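Long-range contacts in 3-hydroxyacyl-CoA dehydrogenase (Archaeoglobus fulgidus, PDB 1ZEJ), which probably catalyses, as a homodimer, the NAD-dependent oxidation of a hydroxyl group in its substrate, either a 3-hydroxyacyl-CoA or L-gulonate: residues G21-G26 and W130-H135; E94-T99 and L119-R124; L221-L226 and V260-G265. All blocks are in the same frame, centred on the assembly; numbering follows the deposited sequence.

Contact 1 of 3, residues G21-G26 and W130-H135; sequences GLMGRG and WMNPPH
Leu-22 brings its CD2 against the amide of Asn-132 where the chain passes from strand 14-18 into helix 22-32 through the GxGxxG pattern of a Rossmann-type fold; both residues are predicted to bind NAD+. The two side chains meet at about a right angle, with Leu-22 CD2 4.0 Å from Asn-132 OD1. One residue on, Met-23, built as selenomethionine, buries more surface than any other residue of the contact. Bends at chi2 (-56°) and chi3 (-65°) fold its chain so that Met-23 SE rests 3.9 Å from Asn-132 OD1 while Met-23 CE reaches the loop, 3.7 Å from Pro-134 CG and beside the CB of Trp-130. With an alanine in place of Asn-132, a gap would probably open beside Met-23 SE and Leu-22 CD2, giving the selenomethionine chain more freedom to turn. The backbone O of Asn-132 is meanwhile bonded by Arg-279 of the second subunit, which brings the dimer interface up to the loop. Gly-26 illustrates how a glycine permits close approach of helix and loop: a beta carbon would collide with Pro-134 CD, and its absence lets Pro-134 CB come to 3.7 Å from Gly-26 C. Beyond the proline, His-135 CD2 meets Gly-26 O obliquely at 3.6 Å.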
loop_
_atom_site.group_PDB
_atom_site.type_symbol
_atom_site.label_atom_id
_atom_site.label_comp_id
_atom_site.label_asym_id
_atom_site.label_seq_id
_atom_site.Cartn_x
_atom_site.Cartn_y
_atom_site.Cartn_z
ATOM N N GLY A 21 -28.951 6.065 3.146
ATOM C CA GLY A 21 -28.124 6.075 1.925
ATOM C C GLY A 21 -27.228 4.852 1.922
ATOM O O GLY A 21 -27.391 3.961 2.732
ATOM N N LEU A 22 -26.321 4.791 0.952
ATOM C CA LEU A 22 -25.447 3.630 0.765
ATOM C C LEU A 22 -24.723 3.196 2.056
ATOM O O LEU A 22 -24.705 2.011 2.405
ATOM C CB LEU A 22 -24.412 3.955 -0.330
ATOM C CG LEU A 22 -23.294 2.921 -0.596
ATOM C CD1 LEU A 22 -23.853 1.688 -1.275
ATOM C CD2 LEU A 22 -22.181 3.562 -1.478
HETATM N N MSE A 23 -24.151 4.153 2.776
HETATM C CA MSE A 23 -23.338 3.803 3.909
HETATM C C MSE A 23 -24.254 3.304 5.051
HETATM O O MSE A 23 -23.962 2.263 5.616
HETATM C CB MSE A 23 -22.417 4.952 4.341
HETATM C CG MSE A 23 -21.278 5.196 3.341
HETATM SE SE MSE A 23 -20.142 3.593 2.949
HETATM C CE MSE A 23 -19.474 3.445 4.685
ATOM N N GLY A 24 -25.331 4.034 5.361
ATOM C CA GLY A 24 -26.301 3.641 6.408
ATOM C C GLY A 24 -26.899 2.275 6.172
ATOM O O GLY A 24 -26.948 1.428 7.065
ATOM N N ARG A 25 -27.338 2.067 4.938
ATOM C CA ARG A 25 -27.855 0.794 4.438
ATOM C C ARG A 25 -26.830 -0.337 4.633
ATOM O O ARG A 25 -27.159 -1.421 5.152
ATOM C CB ARG A 25 -28.327 0.873 2.982
ATOM C CG ARG A 25 -27.947 -0.336 2.153
ATOM C CD ARG A 25 -28.613 -0.314 0.805
ATOM N NE ARG A 25 -27.708 -0.023 -0.298
ATOM C CZ ARG A 25 -26.791 -0.868 -0.774
ATOM N NH1 ARG A 25 -26.592 -2.058 -0.221
ATOM N NH2 ARG A 25 -26.051 -0.504 -1.806
ATOM N N GLY A 26 -25.565 -0.061 4.284
ATOM C CA GLY A 26 -24.499 -1.058 4.440
ATOM C C GLY A 26 -24.192 -1.377 5.890
ATOM O O GLY A 26 -23.954 -2.542 6.239
ATOM N N TRP A 130 -16.371 3.120 8.683
ATOM C CA TRP A 130 -16.596 1.860 8.009
ATOM C C TRP A 130 -16.054 1.985 6.627
ATOM O O TRP A 130 -16.039 3.062 6.059
ATOM C CB TRP A 130 -18.094 1.580 7.881
ATOM C CG TRP A 130 -18.833 1.365 9.181
ATOM C CD1 TRP A 130 -19.287 2.337 10.024
ATOM C CD2 TRP A 130 -19.236 0.125 9.756
ATOM N NE1 TRP A 130 -19.942 1.784 11.079
ATOM C CE2 TRP A 130 -19.908 0.421 10.950
ATOM C CE3 TRP A 130 -19.079 -1.209 9.391
ATOM C CZ2 TRP A 130 -20.452 -0.568 11.772
ATOM C CZ3 TRP A 130 -19.636 -2.198 10.200
ATOM C CH2 TRP A 130 -20.297 -1.876 11.384
HETATM N N MSE A 131 -15.629 0.867 6.046
HETATM C CA MSE A 131 -15.120 0.870 4.672
HETATM C C MSE A 131 -16.266 0.431 3.748
HETATM O O MSE A 131 -17.363 0.108 4.195
HETATM C CB MSE A 131 -13.889 -0.034 4.540
HETATM C CG MSE A 131 -12.844 0.130 5.622
HETATM SE SE MSE A 131 -12.014 1.899 5.626
HETATM C CE MSE A 131 -11.701 2.173 7.565
ATOM N N ASN A 132 -16.044 0.511 2.462
ATOM C CA ASN A 132 -17.116 0.329 1.499
ATOM C C ASN A 132 -16.939 -0.944 0.712
ATOM O O ASN A 132 -15.947 -1.059 0.011
ATOM C CB ASN A 132 -17.122 1.511 0.518
ATOM C CG ASN A 132 -18.416 1.594 -0.304
ATOM O OD1 ASN A 132 -19.480 1.073 0.082
ATOM N ND2 ASN A 132 -18.326 2.249 -1.439
ATOM N N PRO A 133 -17.921 -1.873 0.758
ATOM C CA PRO A 133 -19.151 -1.882 1.574
ATOM C C PRO A 133 -18.917 -2.326 3.008
ATOM O O PRO A 133 -18.097 -3.248 3.226
ATOM C CB PRO A 133 -20.049 -2.890 0.858
ATOM C CG PRO A 133 -19.315 -3.373 -0.349
ATOM C CD PRO A 133 -17.874 -3.023 -0.149
ATOM N N PRO A 134 -19.606 -1.671 3.984
ATOM C CA PRO A 134 -19.443 -1.952 5.401
ATOM C C PRO A 134 -19.600 -3.418 5.762
ATOM O O PRO A 134 -18.903 -3.887 6.630
ATOM C CB PRO A 134 -20.550 -1.131 6.027
ATOM C CG PRO A 134 -20.654 0.000 5.177
ATOM C CD PRO A 134 -20.548 -0.549 3.799
ATOM N N HIS A 135 -20.466 -4.135 5.054
ATOM C CA HIS A 135 -20.782 -5.508 5.366
ATOM C C HIS A 135 -19.826 -6.474 4.715
ATOM O O HIS A 135 -19.910 -7.666 4.971
ATOM C CB HIS A 135 -22.216 -5.885 4.928
ATOM C CG HIS A 135 -22.626 -5.314 3.603
ATOM N ND1 HIS A 135 -22.912 -6.096 2.510
ATOM C CD2 HIS A 135 -22.826 -4.025 3.212
ATOM C CE1 HIS A 135 -23.254 -5.324 1.493
ATOM N NE2 HIS A 135 -23.211 -4.061 1.891
#

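Contact 2 of 3, residues E94-T99 and L119-R124; sequences EVERLT and LDSPSR
Glu-96 sets its CG between the backbone N and the carbonyl carbon (chi1 72°), then runs straight (chi2 175°), a course that delivers the carboxylate to the backbone of Asp-120 and Ser-121. Arg-124 starts from a similar first torsion but bends at chi2 (63°), which swings its guanidinium back toward residues 94-99. OE2 of Glu-96 takes the N-H of Asp-120 on its syn side at 2.8 Å. Glu-96 OE1 accepts twice from one face of the carboxylate plane: Ser-121 N arrives on the syn side, and Ser-121 OG, 2.7 Å from Glu-96 OE1, on the anti side. That hydroxyl oxygen in turn accepts from Arg-124 NE and NH2, a side-on grip that fixes the rotation of the guanidinium. End-on, NH1 and NH2 of Arg-124 both seize Thr-99 O, each at 3.0 Å and almost exactly in the guanidinium plane; NH1 also reaches Ala-101 O. The arginine thus probably brings positive charge near the carboxylate, with Glu-96 OE1 4.4 Å from Arg-124 NH2 but no N-H aimed at it. Such mutual capture of backbone groups by side chains joins residues 94-99, which continue helix 85-96 into a loop, to the chain entering strand 125-130, two connections of the Rossmann-type NAD-binding domain.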
loop_
_atom_site.group_PDB
_atom_site.type_symbol
_atom_site.label_atom_id
_atom_site.label_comp_id
_atom_site.label_asym_id
_atom_site.label_seq_id
_atom_site.Cartn_x
_atom_site.Cartn_y
_atom_site.Cartn_z
ATOM N N GLU A 94 -29.954 16.173 18.448
ATOM C CA GLU A 94 -31.283 15.657 18.643
ATOM C C GLU A 94 -31.267 14.307 19.348
ATOM O O GLU A 94 -31.974 14.094 20.361
ATOM C CB GLU A 94 -31.953 15.527 17.288
ATOM C CG GLU A 94 -33.321 15.005 17.309
ATOM C CD GLU A 94 -34.042 15.303 15.985
ATOM O OE1 GLU A 94 -33.368 15.326 14.909
ATOM O OE2 GLU A 94 -35.264 15.514 16.041
ATOM N N VAL A 95 -30.425 13.396 18.851
ATOM C CA VAL A 95 -30.378 12.060 19.435
ATOM C C VAL A 95 -29.783 12.049 20.836
ATOM O O VAL A 95 -30.187 11.256 21.668
ATOM C CB VAL A 95 -29.671 11.061 18.469
ATOM C CG1 VAL A 95 -29.099 9.886 19.196
ATOM C CG2 VAL A 95 -30.668 10.593 17.438
ATOM N N GLU A 96 -28.867 12.958 21.146
ATOM C CA GLU A 96 -28.223 12.917 22.475
ATOM C C GLU A 96 -29.171 13.223 23.614
ATOM O O GLU A 96 -28.964 12.748 24.711
ATOM C CB GLU A 96 -26.921 13.776 22.531
ATOM C CG GLU A 96 -27.100 15.229 22.520
ATOM C CD GLU A 96 -25.756 16.006 22.704
ATOM O OE1 GLU A 96 -24.776 15.442 23.268
ATOM O OE2 GLU A 96 -25.738 17.186 22.283
ATOM N N ARG A 97 -30.248 13.952 23.341
ATOM C CA ARG A 97 -31.290 14.178 24.315
ATOM C C ARG A 97 -32.151 12.957 24.622
ATOM O O ARG A 97 -32.838 12.942 25.665
ATOM C CB ARG A 97 -32.205 15.312 23.846
ATOM C CG ARG A 97 -31.469 16.628 23.599
ATOM C CD ARG A 97 -32.428 17.816 23.457
ATOM N NE ARG A 97 -33.137 17.817 22.173
ATOM C CZ ARG A 97 -32.711 18.382 21.038
ATOM N NH1 ARG A 97 -31.536 19.010 20.960
ATOM N NH2 ARG A 97 -33.472 18.303 19.951
ATOM N N LEU A 98 -32.182 11.981 23.701
ATOM C CA LEU A 98 -33.097 10.842 23.783
ATOM C C LEU A 98 -32.441 9.625 24.401
ATOM O O LEU A 98 -33.117 8.674 24.843
ATOM C CB LEU A 98 -33.608 10.469 22.378
ATOM C CG LEU A 98 -34.394 11.561 21.648
ATOM C CD1 LEU A 98 -34.640 11.139 20.176
ATOM C CD2 LEU A 98 -35.675 11.911 22.356
ATOM N N THR A 99 -31.114 9.632 24.450
ATOM C CA THR A 99 -30.432 8.465 24.956
ATOM C C THR A 99 -29.082 8.872 25.492
ATOM O O THR A 99 -28.496 9.857 25.020
ATOM C CB THR A 99 -30.293 7.382 23.829
ATOM O OG1 THR A 99 -29.624 6.216 24.340
ATOM C CG2 THR A 99 -29.505 7.895 22.661
ATOM N N LEU A 119 -21.478 19.217 20.749
ATOM C CA LEU A 119 -22.423 18.368 21.466
ATOM C C LEU A 119 -22.470 18.713 22.949
ATOM O O LEU A 119 -21.493 19.185 23.538
ATOM C CB LEU A 119 -22.058 16.869 21.327
ATOM C CG LEU A 119 -21.882 16.339 19.922
ATOM C CD1 LEU A 119 -21.605 14.869 20.026
ATOM C CD2 LEU A 119 -23.116 16.606 19.009
ATOM N N ASP A 120 -23.611 18.415 23.543
ATOM C CA ASP A 120 -23.803 18.571 24.995
ATOM C C ASP A 120 -23.055 17.515 25.800
ATOM O O ASP A 120 -22.575 17.795 26.880
ATOM C CB ASP A 120 -25.303 18.455 25.290
ATOM C CG ASP A 120 -25.697 19.032 26.627
ATOM O OD1 ASP A 120 -25.475 20.246 26.856
ATOM O OD2 ASP A 120 -26.293 18.288 27.429
ATOM N N SER A 121 -22.953 16.298 25.282
ATOM C CA SER A 121 -22.355 15.205 26.060
ATOM C C SER A 121 -21.341 14.410 25.218
ATOM O O SER A 121 -21.550 13.218 24.866
ATOM C CB SER A 121 -23.489 14.316 26.617
ATOM O OG SER A 121 -24.457 14.030 25.569
ATOM N N PRO A 122 -20.217 15.051 24.911
ATOM C CA PRO A 122 -19.282 14.429 23.963
ATOM C C PRO A 122 -18.454 13.252 24.522
ATOM O O PRO A 122 -17.714 12.627 23.753
ATOM C CB PRO A 122 -18.415 15.609 23.552
ATOM C CG PRO A 122 -18.359 16.430 24.727
ATOM C CD PRO A 122 -19.715 16.360 25.363
ATOM N N SER A 123 -18.537 12.971 25.830
ATOM C CA SER A 123 -17.773 11.857 26.364
ATOM C C SER A 123 -18.166 10.509 25.762
ATOM O O SER A 123 -17.342 9.590 25.755
ATOM C CB SER A 123 -17.820 11.768 27.880
ATOM O OG SER A 123 -19.127 11.653 28.318
ATOM N N ARG A 124 -19.393 10.402 25.242
ATOM C CA ARG A 124 -19.880 9.143 24.659
ATOM C C ARG A 124 -20.088 9.245 23.153
ATOM O O ARG A 124 -20.793 8.449 22.559
ATOM C CB ARG A 124 -21.134 8.636 25.399
ATOM C CG ARG A 124 -22.232 9.652 25.535
ATOM C CD ARG A 124 -22.843 10.154 24.219
ATOM N NE ARG A 124 -23.907 11.070 24.572
ATOM C CZ ARG A 124 -25.189 10.741 24.696
ATOM N NH1 ARG A 124 -25.633 9.566 24.321
ATOM N NH2 ARG A 124 -26.042 11.630 25.130
#

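Contact 3 of 3, residues L221-L226 and V260-G265; sequences LDYIGL and VGVKAG
Asp-222 O takes a bond from Val-262 N and Leu-226 N gives its own to Val-260 O, although Asp-222 and Leu-226, four residues apart, are spaced to bond each other in a helix. An i to i+4 bond still runs from Gly-225 N to Leu-221 O; after it the chain breaks away at Gly-225, whose positive phi of 111° and lack of a side chain permit the turn. Leu-226 N lies 2.7 Å from Val-260 O, and Val-262 N 3.0 Å from Asp-222 O, the latter donor standing well above the carbonyl plane. Between these two bonds the backbones meet in CA-H...O contacts. Gly-261 CA lies 3.4 Å from Asp-222 O, and Gly-225 CA makes a matching contact with Val-260 O; a beta carbon on Gly-261 would run into Asp-222 O. Val-260 and Gly-261 fit a classic beta bulge. A water donates to the same Asp-222 O and accepts from Lys-263 N.

Side chains add to the contact. With CG2 of Val-262 anti to its carbonyl carbon, that methyl is placed over the centre of the Tyr-223 ring, 3.6 Å from the centroid and 10° off the normal, a CH-pi contact. Ala-275 and Tyr-276 of helix 275-290 also pack on this valine. The carboxylate of Asp-222 turns to Tyr-271 OH and to the N-H groups of Ile-268 and Tyr-269, tying in the chain that follows. Lys-263 passes its CE and NZ beside Gly-225 CA to a salt bridge with Asp-227, early in helix 226-240.

Two glycines and an exchange of backbone bonds thus connect consecutive helices of the C-terminal domain to a distant loop. The chemistry implies that Asp-222 O and Leu-226 N, which the break leaves without each other, find partners in the loop backbone, the former with a water as well.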
loop_
_atom_site.group_PDB
_atom_site.type_symbol
_atom_site.label_atom_id
_atom_site.label_comp_id
_atom_site.label_asym_id
_atom_site.label_seq_id
_atom_site.Cartn_x
_atom_site.Cartn_y
_atom_site.Cartn_z
ATOM N N LEU A 221 9.578 -4.074 6.647
ATOM C CA LEU A 221 10.827 -3.459 7.095
ATOM C C LEU A 221 11.706 -4.426 7.842
ATOM O O LEU A 221 12.918 -4.476 7.578
ATOM C CB LEU A 221 10.541 -2.176 7.904
ATOM C CG LEU A 221 11.626 -1.118 8.066
ATOM C CD1 LEU A 221 12.152 -0.609 6.702
ATOM C CD2 LEU A 221 10.979 -0.001 8.833
ATOM N N ASP A 222 11.118 -5.271 8.699
ATOM C CA ASP A 222 11.878 -6.287 9.443
ATOM C C ASP A 222 12.639 -7.255 8.525
ATOM O O ASP A 222 13.721 -7.701 8.848
ATOM C CB ASP A 222 10.960 -7.102 10.381
ATOM C CG ASP A 222 10.653 -6.371 11.699
ATOM O OD1 ASP A 222 11.427 -5.461 12.078
ATOM O OD2 ASP A 222 9.659 -6.730 12.368
ATOM N N TYR A 223 12.015 -7.614 7.418
ATOM C CA TYR A 223 12.611 -8.486 6.415
ATOM C C TYR A 223 13.654 -7.756 5.584
ATOM O O TYR A 223 14.672 -8.345 5.230
ATOM C CB TYR A 223 11.529 -8.977 5.471
ATOM C CG TYR A 223 10.699 -10.043 6.055
ATOM C CD1 TYR A 223 11.140 -11.349 6.058
ATOM C CD2 TYR A 223 9.503 -9.756 6.667
ATOM C CE1 TYR A 223 10.385 -12.347 6.590
ATOM C CE2 TYR A 223 8.755 -10.752 7.224
ATOM C CZ TYR A 223 9.237 -12.063 7.154
ATOM O OH TYR A 223 8.505 -13.053 7.714
ATOM N N ILE A 224 13.382 -6.500 5.234
ATOM C CA ILE A 224 14.376 -5.626 4.602
ATOM C C ILE A 224 15.604 -5.551 5.508
ATOM O O ILE A 224 16.736 -5.719 5.045
ATOM C CB ILE A 224 13.796 -4.206 4.303
ATOM C CG1 ILE A 224 12.959 -4.249 3.014
ATOM C CG2 ILE A 224 14.896 -3.132 4.150
ATOM C CD1 ILE A 224 11.960 -3.128 2.922
ATOM N N GLY A 225 15.368 -5.328 6.809
ATOM C CA GLY A 225 16.437 -5.120 7.767
ATOM C C GLY A 225 16.375 -3.681 8.211
ATOM O O GLY A 225 16.399 -2.772 7.383
ATOM N N LEU A 226 16.202 -3.472 9.517
ATOM C CA LEU A 226 16.078 -2.128 10.057
ATOM C C LEU A 226 17.377 -1.350 9.896
ATOM O O LEU A 226 17.320 -0.168 9.614
ATOM C CB LEU A 226 15.667 -2.163 11.530
ATOM C CG LEU A 226 14.177 -2.140 11.832
ATOM C CD1 LEU A 226 13.393 -3.163 11.042
ATOM C CD2 LEU A 226 13.948 -2.282 13.360
ATOM N N VAL A 260 17.538 -5.559 14.699
ATOM C CA VAL A 260 17.646 -5.131 13.307
ATOM C C VAL A 260 16.668 -5.838 12.342
ATOM O O VAL A 260 16.634 -5.515 11.160
ATOM C CB VAL A 260 19.103 -5.262 12.775
ATOM C CG1 VAL A 260 20.033 -4.292 13.521
ATOM C CG2 VAL A 260 19.626 -6.714 12.873
ATOM N N GLY A 261 15.876 -6.785 12.856
ATOM C CA GLY A 261 14.826 -7.440 12.089
ATOM C C GLY A 261 14.846 -8.949 12.141
ATOM O O GLY A 261 15.362 -9.559 13.082
ATOM N N VAL A 262 14.273 -9.555 11.108
ATOM C CA VAL A 262 14.151 -11.018 10.989
ATOM C C VAL A 262 15.495 -11.726 11.185
ATOM O O VAL A 262 15.566 -12.775 11.837
ATOM C CB VAL A 262 13.535 -11.408 9.604
ATOM C CG1 VAL A 262 13.565 -12.891 9.377
ATOM C CG2 VAL A 262 12.101 -10.902 9.499
ATOM N N LYS A 263 16.561 -11.140 10.644
ATOM C CA LYS A 263 17.909 -11.734 10.758
ATOM C C LYS A 263 18.387 -11.849 12.212
ATOM O O LYS A 263 19.120 -12.787 12.573
ATOM C CB LYS A 263 18.921 -10.956 9.897
ATOM C CG LYS A 263 19.550 -9.717 10.567
ATOM C CD LYS A 263 20.290 -8.814 9.549
ATOM C CE LYS A 263 19.420 -7.673 9.074
ATOM N NZ LYS A 263 20.152 -6.691 8.208
ATOM N N ALA A 264 17.950 -10.919 13.063
ATOM C CA ALA A 264 18.279 -10.961 14.488
ATOM C C ALA A 264 17.165 -11.595 15.317
ATOM O O ALA A 264 17.265 -11.696 16.528
ATOM C CB ALA A 264 18.573 -9.565 14.987
ATOM N N GLY A 265 16.103 -12.037 14.657
ATOM C CA GLY A 265 14.996 -12.656 15.336
ATOM C C GLY A 265 14.099 -11.637 15.998
ATOM O O GLY A 265 13.159 -12.016 16.689
HETATM O O HOH W 1 16.376 -8.572 8.792
#

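In the fold
From the N terminus, the chain opens contact 1 at the first turn of helix 22-32 and closes it only at residues 130-135, after strand 125-130. Contact 2 is nested inside that long loop: it opens at residues 94-99, on helix 85-96 and the chain beyond it, and closes at 119-124, just before the same strand. The two do not touch, their centres lying about 23 Å apart, yet both fasten connections around the NAD-binding sheet. Contact 3 follows in series, linking helix 197-224 with the loop before helix 275-290. It belongs to the C-terminal domain, on the opposite side of the chain's centre from both others.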